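Mll8193 protein (Mesorhizobium loti, PDB 3FH1) is of unknown function but has an NTF2-like fold with a SnoaL-like domain and is probably a dimer. Local coordinates at residues 107-112 with 124-128. Coordinates in Å, arbitrary orientation, origin at the centre of the assembly. Residue numbers count along the deposited sequence, not the author numbering.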
# COMPACT_ATOMS: atom_id res chain seq x y z
N VAL A 107 -0.81 -5.93 14.29
CA VAL A 107 -1.28 -4.85 13.46
C VAL A 107 -1.15 -5.26 11.98
O VAL A 107 -0.18 -5.90 11.57
CB VAL A 107 -0.55 -3.50 13.75
CG1 VAL A 107 0.98 -3.60 13.47
CG2 VAL A 107 -1.20 -2.35 12.95
N ARG A 108 -2.16 -4.94 11.18
CA ARG A 108 -2.04 -5.14 9.74
C ARG A 108 -1.32 -3.99 9.07
O ARG A 108 -1.44 -2.83 9.47
CB ARG A 108 -3.41 -5.35 9.12
CG ARG A 108 -4.24 -6.48 9.67
CD ARG A 108 -5.59 -6.55 8.99
NE ARG A 108 -5.52 -6.98 7.60
CZ ARG A 108 -6.40 -6.61 6.67
NH1 ARG A 108 -7.41 -5.83 6.98
NH2 ARG A 108 -6.28 -7.04 5.43
N GLY A 109 -0.61 -4.32 7.99
CA GLY A 109 0.17 -3.33 7.23
C GLY A 109 0.45 -3.76 5.83
O GLY A 109 0.00 -4.82 5.36
N VAL A 110 1.20 -2.92 5.14
CA VAL A 110 1.54 -3.17 3.77
C VAL A 110 2.88 -2.51 3.46
O VAL A 110 3.23 -1.44 4.02
CB VAL A 110 0.46 -2.60 2.78
CG1 VAL A 110 0.34 -1.06 2.89
CG2 VAL A 110 0.69 -3.14 1.34
N ASN A 111 3.65 -3.17 2.60
CA ASN A 111 4.84 -2.59 2.02
C ASN A 111 4.62 -2.38 0.50
O ASN A 111 4.10 -3.28 -0.21
CB ASN A 111 6.05 -3.53 2.07
CG ASN A 111 6.66 -3.66 3.42
OD1 ASN A 111 6.08 -3.33 4.43
ND2 ASN A 111 7.93 -4.11 3.44
N LEU A 112 4.98 -1.19 0.01
CA LEU A 112 5.08 -0.93 -1.41
C LEU A 112 6.55 -0.97 -1.80
O LEU A 112 7.38 -0.18 -1.34
CB LEU A 112 4.54 0.44 -1.80
CG LEU A 112 3.06 0.51 -2.15
CD1 LEU A 112 2.20 0.07 -0.92
CD2 LEU A 112 2.69 1.93 -2.66
N MSE A 124 8.26 1.15 1.04
CA MSE A 124 7.41 2.15 1.74
C MSE A 124 6.34 1.45 2.57
O MSE A 124 5.46 0.78 2.03
CB MSE A 124 6.79 3.10 0.70
CG MSE A 124 7.82 3.78 -0.17
SE MSE A 124 6.93 4.76 -1.52
CE MSE A 124 8.19 6.00 -2.00
N GLY A 125 6.43 1.58 3.88
CA GLY A 125 5.58 0.85 4.79
C GLY A 125 4.47 1.67 5.41
O GLY A 125 4.64 2.85 5.74
N TYR A 126 3.29 1.02 5.53
CA TYR A 126 2.13 1.63 6.16
C TYR A 126 1.37 0.63 7.02
O TYR A 126 1.51 -0.57 6.80
CB TYR A 126 1.18 2.18 5.12
CG TYR A 126 1.78 3.16 4.11
CD1 TYR A 126 2.55 2.73 3.07
CD2 TYR A 126 1.58 4.52 4.24
CE1 TYR A 126 3.05 3.62 2.12
CE2 TYR A 126 2.10 5.42 3.31
CZ TYR A 126 2.86 4.97 2.26
OH TYR A 126 3.38 5.86 1.32
N VAL A 127 0.54 1.12 7.95
CA VAL A 127 -0.17 0.29 8.90
C VAL A 127 -1.58 0.78 9.09
O VAL A 127 -1.92 1.87 8.68
CB VAL A 127 0.52 0.28 10.28
CG1 VAL A 127 1.81 -0.54 10.22
CG2 VAL A 127 0.79 1.71 10.81
N LYS A 128 -2.42 -0.02 9.74
CA LYS A 128 -3.67 0.52 10.28
C LYS A 128 -3.30 1.37 11.46
O LYS A 128 -2.40 1.02 12.23
CB LYS A 128 -4.58 -0.63 10.73
CG LYS A 128 -4.91 -1.60 9.58
CD LYS A 128 -5.61 -0.90 8.39
CE LYS A 128 -6.10 -1.90 7.30
NZ LYS A 128 -6.75 -1.25 6.11
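Val110, Leu112, Met124 (a selenomethionine) and Tyr126 put their side chains on one face of the sheet, two apolar pairs side by side: Val110 CG1 lies 4.0 Å from Tyr126 CB, and Leu112 CB 4.3 Å from Met124 CB. Both are hydrogen-bonded pairs of an antiparallel register. Val110 N reaches Tyr126 O and Tyr126 N returns to Val110 O, each at 2.9 Å; Leu112 N to Met124 O and Met124 N to Leu112 O repeat the exchange at 2.9 Å. Between them, Asn111 faces Gly125 in a non-hydrogen-bonded pair, where Asn111 CA approaches Met124 O at 3.4 Å in a CA-H...O contact. Gly109 faces Val127 more tightly, CA to CA 4.0 Å; a beta carbon on Gly109 would clash with Tyr126 O. Past the end of strand 119-127, Lys128 N still bonds Arg108 O (3.0 Å), while Val107 CG2 packs 4.1 Å from Val127 CB.

At the polar edge the aliphatic parts of Arg108 and Lys128 run together, Arg108 CB to Lys128 CG 4.1 Å, but their charged ends turn to other partners: Arg108 to Glu84 and to Glu49 of the second subunit, Lys128 to the Gly125 carbonyl of that subunit. On the face opposite Val110 and Tyr126, Asn111 OD1 accepts a hydrogen bond from Trp97, and its ND2 makes a weak one to an unidentified ligand, probably from the crystallisation liquor.

The segments belong to the hairpin of strands 106-116 and 119-127 in the curved NTF2-like sheet, flanked by strand 92-100 beside 107-112 and strand 46-49 beside 124-128; the Val110 and Tyr126 face packs against the second subunit.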